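Local coordinates for TraM protein (Plasmid R64, PDB 3WZ3) that is of unknown molecular function but is probably an inner-membrane component of the plasmid R64 type IVB secretion (conjugation) system, here as its periplasmic fragment, at residues F114-Q119 / R133-R138; V76-G81 / T91-V96. All blocks are in the same frame, centred on the assembly; numbering follows the deposited sequence. Where two conformers were deposited one is given.

Both contacts belong to one four-stranded antiparallel sheet whose strands follow one another in chain order, in a periplasmic domain of the NTF2 clan. Interaction 2 (76-81 with 91-96) pairs the first two strands, interaction 1 (114-119 with 133-138) the last two; their centres lie about 8 Å apart. The inner strands 88-101 and 110-120 join them: Phe114 N lies 2.8 Å from Tyr94 O, a probable hydrogen bond, and Thr117 OG1 stands 2.8 Å from Thr91 OG1. Glu115 reaches Gln93 on the same polar face, while Phe114 CD1 meets Val96 CG2 at 3.6 Å on the apolar face. Each hairpin carries a classic beta bulge.

Interaction 1 (F114-Q119 / R133-R138); sequences FEITIQ and RQMISR
The Phe114 ring has Ser137 over one face, CB 4.0 Å from the ring centroid in a CH-pi contact, and Met135 CG in plane at its edge; the selenium of this selenomethionine lies oblique to the ring in a Met-aromatic contact. The Arg138 guanidinium has Ile136 CG2 over the centre of one face, and Glu115 OE2 and a water at its edge; the Arg133 guanidinium has Gln119 at its edge, near its plane. Glu115, extended with CG anti to the backbone N (chi1 -178°), runs alongside Arg138 and takes NH1 on OE2 at 2.6 Å in a salt bridge whose N-H...O bond is nearly straight, though NH1 comes from above the carboxylate plane. Arg133 bends at chi3 (-77°) and crosses Gln119 at about a right angle; its NH1 hydrogen-bonds Gln119 OE1 at 2.8 Å from above the carbonyl plane. Ile116 CD1 presses on Met135 CE at 3.3 Å, tight for two carbons, on the face that helix 7-22 covers. In this antiparallel hairpin a classic bulge sets Arg133 and Gln134 both against Thr117: its O takes Arg133 N at 2.8 Å and Gln134 N only weakly. One water joins Glu115 OE1, Thr117 OG1 and Gln134 NE2, while Thr117 OG1 also bonds Thr91. Glu115 OE2 is gripped by Arg138 and Gln93 NE2, and waters serve OE1, which would probably keep the carboxylate ionised.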
ATOM      1  N   PHE A 114      -1.970  -8.432  -1.913  1.00  5.17           N
ATOM      2  CA  PHE A 114      -2.431  -7.454  -0.932  1.00  6.23           C
ATOM      3  C   PHE A 114      -3.919  -7.186  -1.002  1.00  5.92           C
ATOM      4  O   PHE A 114      -4.456  -6.943  -2.083  1.00  8.37           O
ATOM      5  CB  PHE A 114      -1.706  -6.128  -1.119  1.00  7.93           C
ATOM      6  CG  PHE A 114      -0.379  -6.065  -0.433  1.00  7.22           C
ATOM      7  CD1 PHE A 114       0.710  -6.753  -0.933  1.00  8.93           C
ATOM      8  CD2 PHE A 114      -0.227  -5.327   0.724  1.00 10.83           C
ATOM      9  CE1 PHE A 114       1.940  -6.693  -0.300  1.00 10.78           C
ATOM     10  CE2 PHE A 114       1.000  -5.267   1.378  1.00 13.91           C
ATOM     11  CZ  PHE A 114       2.084  -5.958   0.864  1.00 15.38           C
ATOM     12  N   GLU A 115      -4.570  -7.224   0.142  1.00  5.56           N
ATOM     13  CA  GLU A 115      -5.970  -6.804   0.232  1.00  5.93           C
ATOM     14  C   GLU A 115      -6.010  -5.401   0.812  1.00  6.03           C
ATOM     15  O   GLU A 115      -5.374  -5.130   1.835  1.00  6.52           O
ATOM     16  CB  GLU A 115      -6.780  -7.769   1.088  1.00  5.43           C
ATOM     17  CG  GLU A 115      -8.247  -7.378   1.170  1.00  8.20           C
ATOM     18  CD  GLU A 115      -9.012  -8.314   2.036  1.00 10.74           C
ATOM     19  OE1 GLU A 115      -9.733  -7.842   2.947  1.00 12.45           O
ATOM     20  OE2 GLU A 115      -8.872  -9.541   1.834  1.00 12.27           O
ATOM     21  N   ILE A 116      -6.748  -4.522   0.150  1.00  5.52           N
ATOM     22  CA  ILE A 116      -6.850  -3.116   0.479  1.00  5.68           C
ATOM     23  C   ILE A 116      -8.332  -2.762   0.570  1.00  6.97           C
ATOM     24  O   ILE A 116      -9.075  -3.019  -0.380  1.00  8.64           O
ATOM     25  CB  ILE A 116      -6.229  -2.286  -0.685  1.00 10.45           C
ATOM     26  CG1 ILE A 116      -4.764  -2.685  -0.890  1.00 15.89           C
ATOM     27  CG2 ILE A 116      -6.374  -0.792  -0.437  1.00 15.81           C
ATOM     28  CD1 ILE A 116      -3.956  -2.377   0.279  1.00 14.84           C
ATOM     29  N   THR A 117      -8.782  -2.212   1.692  1.00  4.83           N
ATOM     30  CA  THR A 117     -10.120  -1.643   1.758  1.00  3.77           C
ATOM     31  C   THR A 117     -10.007  -0.124   1.768  1.00  4.59           C
ATOM     32  O   THR A 117      -9.316   0.457   2.625  1.00  5.26           O
ATOM     33  CB  THR A 117     -10.936  -2.119   2.953  1.00  5.27           C
ATOM     34  OG1 THR A 117     -11.183  -3.529   2.834  1.00  7.92           O
ATOM     35  CG2 THR A 117     -12.295  -1.430   2.956  1.00  6.57           C
ATOM     36  N   ILE A 118     -10.658   0.496   0.795  1.00  4.61           N
ATOM     37  CA  ILE A 118     -10.657   1.939   0.606  1.00  3.97           C
ATOM     38  C   ILE A 118     -12.020   2.453   1.018  1.00  6.05           C
ATOM     39  O   ILE A 118     -13.048   1.887   0.617  1.00  6.96           O
ATOM     40  CB  ILE A 118     -10.404   2.282  -0.862  1.00  4.45           C
ATOM     41  CG1 ILE A 118      -8.997   1.844  -1.253  1.00  7.32           C
ATOM     42  CG2 ILE A 118     -10.577   3.793  -1.102  1.00  6.40           C
ATOM     43  CD1 ILE A 118      -8.739   1.841  -2.745  1.00  7.04           C
ATOM     44  N   GLN A 119     -12.056   3.493   1.841  1.00  6.25           N
ATOM     45  CA  GLN A 119     -13.326   4.117   2.205  1.00  3.85           C
ATOM     46  C   GLN A 119     -13.387   5.554   1.706  1.00  4.99           C
ATOM     47  O   GLN A 119     -12.367   6.207   1.533  1.00  6.71           O
ATOM     48  CB  GLN A 119     -13.550   4.089   3.723  1.00  4.88           C
ATOM     49  CG  GLN A 119     -12.554   4.944   4.514  1.00  6.80           C
ATOM     50  CD  GLN A 119     -12.690   4.750   6.021  1.00  9.09           C
ATOM     51  OE1 GLN A 119     -13.513   3.960   6.491  1.00 11.30           O
ATOM     52  NE2 GLN A 119     -11.889   5.471   6.785  1.00  9.06           N
ATOM     53  N   ARG A 133      -8.376   2.144   4.625  1.00  6.60           N
ATOM     54  CA  ARG A 133      -8.633   1.891   6.043  1.00  5.38           C
ATOM     55  C   ARG A 133      -8.138   0.552   6.538  1.00  6.11           C
ATOM     56  O   ARG A 133      -8.074   0.331   7.751  1.00  7.04           O
ATOM     57  CB  ARG A 133     -10.114   2.031   6.383  1.00  8.29           C
ATOM     58  CG  ARG A 133     -10.980   1.068   5.621  1.00  9.56           C
ATOM     59  CD  ARG A 133     -12.418   1.048   6.160  1.00 13.40           C
ATOM     60  NE  ARG A 133     -12.533   0.299   7.396  1.00 17.68           N
ATOM     61  CZ  ARG A 133     -12.917   0.826   8.554  1.00 23.19           C
ATOM     62  NH1 ARG A 133     -13.228   2.118   8.629  1.00 20.73           N
ATOM     63  NH2 ARG A 133     -12.983   0.065   9.641  1.00 28.07           N
ATOM     64  N   GLN A 134      -7.762  -0.332   5.615  1.00  5.08           N
ATOM     65  CA  GLN A 134      -7.208  -1.636   5.981  1.00  4.79           C
ATOM     66  C   GLN A 134      -6.309  -2.145   4.882  1.00  6.74           C
ATOM     67  O   GLN A 134      -6.656  -2.043   3.711  1.00  5.13           O
ATOM     68  CB  GLN A 134      -8.313  -2.663   6.256  1.00  7.22           C
ATOM     69  CG  GLN A 134      -7.762  -3.952   6.885  1.00  8.49           C
ATOM     70  CD  GLN A 134      -8.840  -4.883   7.371  1.00 13.12           C
ATOM     71  OE1 GLN A 134      -8.838  -5.306   8.529  1.00 19.56           O
ATOM     72  NE2 GLN A 134      -9.753  -5.226   6.493  1.00 10.35           N
HETATM   73  N   MSE A 135      -5.146  -2.670   5.272  1.00  5.94           N
HETATM   74  CA  MSE A 135      -4.172  -3.261   4.349  1.00  6.26           C
HETATM   75  C   MSE A 135      -3.709  -4.576   4.946  1.00  7.91           C
HETATM   76  O   MSE A 135      -3.273  -4.617   6.108  1.00  8.84           O
HETATM   77  CB  MSE A 135      -2.958  -2.356   4.151  1.00  7.25           C
HETATM   78  CG  MSE A 135      -1.890  -2.993   3.296  1.00  8.63           C
HETATM   79 SE   MSE A 135      -0.439  -1.745   2.809  1.00 18.04          SE
HETATM   80  CE  MSE A 135      -1.184  -0.925   1.220  1.00 15.77           C
ATOM     81  N   ILE A 136      -3.843  -5.650   4.175  1.00  8.66           N
ATOM     82  CA  ILE A 136      -3.480  -6.986   4.643  1.00  9.19           C
ATOM     83  C   ILE A 136      -2.636  -7.651   3.580  1.00  9.84           C
ATOM     84  O   ILE A 136      -3.060  -7.775   2.433  1.00 10.55           O
ATOM     85  CB  ILE A 136      -4.704  -7.877   4.847  1.00 10.15           C
ATOM     86  CG1 ILE A 136      -5.643  -7.283   5.900  1.00 10.91           C
ATOM     87  CG2 ILE A 136      -4.267  -9.293   5.247  1.00 11.39           C
ATOM     88  CD1 ILE A 136      -7.025  -7.903   5.904  1.00 15.09           C
ATOM     89  N   SER A 137      -1.432  -8.064   3.951  1.00 12.40           N
ATOM     90  CA  SER A 137      -0.539  -8.770   3.055  1.00 16.28           C
ATOM     91  C   SER A 137      -0.734 -10.263   3.226  1.00 18.51           C
ATOM     92  O   SER A 137      -0.749 -10.779   4.347  1.00 27.08           O
ATOM     93  CB  SER A 137       0.926  -8.414   3.373  1.00 17.29           C
ATOM     94  OG  SER A 137       1.836  -9.129   2.529  1.00 17.63           O
ATOM     95  N   ARG A 138      -0.885 -10.974   2.120  1.00 16.33           N
ATOM     96  CA  ARG A 138      -0.877 -12.421   2.194  0.50 19.06           C
ATOM     97  C   ARG A 138       0.128 -13.012   1.244  1.00 19.08           C
ATOM     98  O   ARG A 138       0.273 -12.564   0.117  1.00 16.39           O
ATOM     99  CB  ARG A 138      -2.254 -12.974   1.898  0.50 16.09           C
ATOM    100  CG  ARG A 138      -3.239 -12.609   2.957  0.50 15.12           C
ATOM    101  CD  ARG A 138      -4.626 -12.841   2.453  0.50 17.64           C
ATOM    102  NE  ARG A 138      -5.597 -12.613   3.511  0.50 14.95           N
ATOM    103  CZ  ARG A 138      -6.666 -11.833   3.374  0.50 14.57           C
ATOM    104  NH1 ARG A 138      -6.889 -11.224   2.222  0.50  9.45           N
ATOM    105  NH2 ARG A 138      -7.513 -11.678   4.384  0.50 11.85           N
TER
HETATM  106  O   HOH W   1      -9.503  -5.265   3.782  1.00 11.31           O
HETATM  107  O   HOH W   2      -9.950 -10.079   5.177  1.00 24.12           O

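Interaction 2 (V76-G81 / T91-V96); sequences VLVRQG and TFQYPV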
ATOM      1  N   VAL A  76      -8.343  -6.792  -8.588  1.00  6.13           N
ATOM      2  CA  VAL A  76      -9.771  -7.060  -8.739  1.00  6.13           C
ATOM      3  C   VAL A  76     -10.563  -6.565  -7.533  1.00  7.27           C
ATOM      4  O   VAL A  76     -10.058  -6.543  -6.394  1.00  6.72           O
ATOM      5  CB  VAL A  76     -10.093  -8.555  -8.948  1.00 12.99           C
ATOM      6  CG1 VAL A  76      -9.452  -9.063 -10.250  1.00 14.91           C
ATOM      7  CG2 VAL A  76      -9.653  -9.348  -7.763  1.00 11.70           C
ATOM      8  N   LEU A  77     -11.805  -6.166  -7.777  1.00  7.26           N
ATOM      9  CA  LEU A  77     -12.747  -5.884  -6.707  1.00  5.98           C
ATOM     10  C   LEU A  77     -13.266  -7.177  -6.090  1.00  6.67           C
ATOM     11  O   LEU A  77     -13.773  -8.064  -6.805  1.00  8.77           O
ATOM     12  CB  LEU A  77     -13.938  -5.069  -7.232  1.00  6.59           C
ATOM     13  CG  LEU A  77     -14.933  -4.701  -6.133  1.00  6.48           C
ATOM     14  CD1 LEU A  77     -14.419  -3.527  -5.317  1.00  8.14           C
ATOM     15  CD2 LEU A  77     -16.312  -4.354  -6.739  1.00 11.18           C
ATOM     16  N   VAL A  78     -13.115  -7.310  -4.780  1.00  4.75           N
ATOM     17  CA  VAL A  78     -13.701  -8.430  -4.047  1.00  6.25           C
ATOM     18  C   VAL A  78     -15.168  -8.119  -3.739  1.00  7.11           C
ATOM     19  O   VAL A  78     -16.060  -8.889  -4.103  1.00  8.37           O
ATOM     20  CB  VAL A  78     -12.959  -8.685  -2.748  1.00  6.16           C
ATOM     21  CG1 VAL A  78     -13.546  -9.913  -2.065  1.00  9.74           C
ATOM     22  CG2 VAL A  78     -11.481  -8.905  -3.034  1.00  7.05           C
ATOM     23  N   ARG A  79     -15.419  -6.975  -3.109  1.00  6.10           N
ATOM     24  CA  ARG A  79     -16.763  -6.563  -2.727  1.00  5.33           C
ATOM     25  C   ARG A  79     -16.773  -5.072  -2.457  1.00  5.39           C
ATOM     26  O   ARG A  79     -15.714  -4.435  -2.322  1.00  6.48           O
ATOM     27  CB  ARG A  79     -17.220  -7.306  -1.474  1.00  8.17           C
ATOM     28  CG  ARG A  79     -16.522  -6.820  -0.205  1.00  9.18           C
ATOM     29  CD  ARG A  79     -17.013  -7.531   1.053  1.00 10.76           C
ATOM     30  NE  ARG A  79     -16.841  -8.971   0.919  1.00 10.69           N
ATOM     31  CZ  ARG A  79     -15.717  -9.617   1.206  1.00 13.12           C
ATOM     32  NH1 ARG A  79     -14.668  -8.956   1.692  1.00 13.35           N
ATOM     33  NH2 ARG A  79     -15.641 -10.926   1.028  1.00 12.51           N
ATOM     34  N   GLN A  80     -17.967  -4.506  -2.402  1.00  5.34           N
ATOM     35  CA  GLN A  80     -18.141  -3.113  -2.047  1.00  5.14           C
ATOM     36  C   GLN A  80     -19.450  -2.990  -1.313  1.00  6.71           C
ATOM     37  O   GLN A  80     -20.271  -3.914  -1.334  1.00  9.28           O
ATOM     38  CB  GLN A  80     -18.133  -2.217  -3.278  1.00  7.05           C
ATOM     39  CG  GLN A  80     -19.250  -2.513  -4.301  1.00  8.21           C
ATOM     40  CD  GLN A  80     -19.167  -1.561  -5.475  1.00 10.08           C
ATOM     41  OE1 GLN A  80     -19.046  -0.353  -5.286  1.00  9.56           O
ATOM     42  NE2 GLN A  80     -19.168  -2.099  -6.694  1.00 17.28           N
ATOM     43  N   GLY A  81     -19.648  -1.864  -0.650  1.00  5.92           N
ATOM     44  CA  GLY A  81     -20.839  -1.697   0.164  1.00  6.92           C
ATOM     45  C   GLY A  81     -20.703  -0.491   1.045  1.00  7.82           C
ATOM     46  O   GLY A  81     -19.831   0.365   0.811  1.00  6.75           O
ATOM     47  N   THR A  91     -13.378  -3.137  -1.364  1.00  4.15           N
ATOM     48  CA  THR A  91     -12.260  -4.015  -1.010  1.00  4.10           C
ATOM     49  C   THR A  91     -11.689  -4.634  -2.279  1.00  4.15           C
ATOM     50  O   THR A  91     -12.410  -5.283  -3.047  1.00  5.54           O
ATOM     51  CB  THR A  91     -12.725  -5.110  -0.047  1.00  5.15           C
ATOM     52  OG1 THR A  91     -13.201  -4.517   1.170  1.00  7.22           O
ATOM     53  CG2 THR A  91     -11.584  -6.099   0.260  1.00  7.16           C
ATOM     54  N   PHE A  92     -10.386  -4.446  -2.488  1.00  4.81           N
ATOM     55  CA  PHE A  92      -9.673  -4.940  -3.656  1.00  4.46           C
ATOM     56  C   PHE A  92      -8.574  -5.892  -3.241  1.00  4.53           C
ATOM     57  O   PHE A  92      -8.045  -5.807  -2.136  1.00  5.71           O
ATOM     58  CB  PHE A  92      -8.993  -3.784  -4.421  1.00  5.25           C
ATOM     59  CG  PHE A  92      -9.955  -2.793  -5.030  1.00  5.34           C
ATOM     60  CD1 PHE A  92     -10.558  -3.041  -6.253  1.00  6.10           C
ATOM     61  CD2 PHE A  92     -10.249  -1.617  -4.378  1.00  5.59           C
ATOM     62  CE1 PHE A  92     -11.447  -2.116  -6.808  1.00  9.40           C
ATOM     63  CE2 PHE A  92     -11.122  -0.703  -4.920  1.00  7.44           C
ATOM     64  CZ  PHE A  92     -11.727  -0.956  -6.132  1.00  7.39           C
ATOM     65  N   GLN A  93      -8.169  -6.760  -4.152  1.00  4.72           N
ATOM     66  CA  GLN A  93      -6.944  -7.533  -3.979  1.00  5.00           C
ATOM     67  C   GLN A  93      -6.043  -7.352  -5.183  1.00  4.54           C
ATOM     68  O   GLN A  93      -6.516  -7.335  -6.319  1.00  5.23           O
ATOM     69  CB  GLN A  93      -7.257  -9.018  -3.750  1.00  4.87           C
ATOM     70  CG  GLN A  93      -7.719  -9.321  -2.311  1.00  4.94           C
ATOM     71  CD  GLN A  93      -8.033 -10.774  -2.087  1.00  7.11           C
ATOM     72  OE1 GLN A  93      -7.905 -11.585  -3.002  1.00 12.14           O
ATOM     73  NE2 GLN A  93      -8.483 -11.111  -0.885  1.00  6.99           N
ATOM     74  N   TYR A  94      -4.744  -7.185  -4.931  1.00  5.03           N
ATOM     75  CA  TYR A  94      -3.751  -6.990  -5.986  1.00  4.46           C
ATOM     76  C   TYR A  94      -2.554  -7.901  -5.763  1.00  6.75           C
ATOM     77  O   TYR A  94      -2.034  -7.951  -4.662  1.00  5.88           O
ATOM     78  CB  TYR A  94      -3.186  -5.559  -5.942  1.00  6.31           C
ATOM     79  CG  TYR A  94      -4.166  -4.411  -5.960  1.00  5.53           C
ATOM     80  CD1 TYR A  94      -4.780  -4.002  -4.790  1.00  4.11           C
ATOM     81  CD2 TYR A  94      -4.395  -3.667  -7.127  1.00  6.48           C
ATOM     82  CE1 TYR A  94      -5.638  -2.912  -4.767  1.00  5.61           C
ATOM     83  CE2 TYR A  94      -5.241  -2.566  -7.110  1.00  6.75           C
ATOM     84  CZ  TYR A  94      -5.858  -2.210  -5.932  1.00  4.93           C
ATOM     85  OH  TYR A  94      -6.705  -1.118  -5.899  1.00  6.35           O
ATOM     86  N   PRO A  95      -2.069  -8.563  -6.814  1.00  6.11           N
ATOM     87  CA  PRO A  95      -0.759  -9.230  -6.713  1.00  5.93           C
ATOM     88  C   PRO A  95       0.337  -8.170  -6.570  1.00  7.16           C
ATOM     89  O   PRO A  95       0.248  -7.137  -7.238  1.00  8.36           O
ATOM     90  CB  PRO A  95      -0.612  -9.946  -8.070  1.00  9.75           C
ATOM     91  CG  PRO A  95      -1.927  -9.801  -8.783  1.00 10.28           C
ATOM     92  CD  PRO A  95      -2.649  -8.652  -8.164  1.00  6.97           C
ATOM     93  N   VAL A  96       1.325  -8.423  -5.707  1.00  6.65           N
ATOM     94  CA  VAL A  96       2.467  -7.536  -5.578  1.00  8.48           C
ATOM     95  C   VAL A  96       3.718  -8.399  -5.479  1.00  5.79           C
ATOM     96  O   VAL A  96       3.769  -9.329  -4.675  1.00  9.17           O
ATOM     97  CB  VAL A  96       2.362  -6.669  -4.311  1.00  7.10           C
ATOM     98  CG1 VAL A  96       3.609  -5.795  -4.161  1.00 11.69           C
ATOM     99  CG2 VAL A  96       1.098  -5.831  -4.360  1.00  9.16           C
TER
HETATM  100  O   HOH W   3     -14.338  -6.324   2.835  1.00 13.08           O
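Leu77 and Phe92 cross obliquely on one face of the hairpin formed by strands 67-82 and 88-101. With its CG anti to the backbone N (chi1 -178°), Leu77 carries CD1 over the Phe92 ring, offset toward the rim and 4.0 Å from the centroid in a CH-pi contact; CE1 is the ring atom it approaches most closely, at 3.6 Å. Helix 7-22 lies against this same face, where Met11 touches Phe92 and Gln7 touches Leu77. Across the sheet, Arg79 and Thr91 lie side by side, pointing the same way. Arg79 CG takes the crowded position between the backbone N and the carbonyl carbon (chi1 73°), and the bend at chi3 (57°) folds the guanidinium back over Val78 CG1, which sits 3.7 Å above its plane. A water in the guanidinium plane accepts from Arg79 NH1 at 2.9 Å and also bonds Thr91 OG1, which in turn bonds Thr117 OG1 on the next strand. Val78 crosses Gln93 obliquely, its CG2 touching Gln93 CG at 3.9 Å.

Val78 and Arg79 both face Thr91 in a classic beta bulge, which shifts the register by one residue. Thr91 O takes Val78 N at 2.8 Å and Arg79 N weakly, while Thr91 N gives a nearly straight bond to Arg79 O. Beyond the bulge, Val76 and Gln93 exchange two backbone bonds. The contact thus divides its chemistry by face: Leu77 and Phe92 join the apolar side under the helix, whereas on the other side the water ties the Arg79 charge to a threonine hydroxyl pair extending into the neighbouring strand.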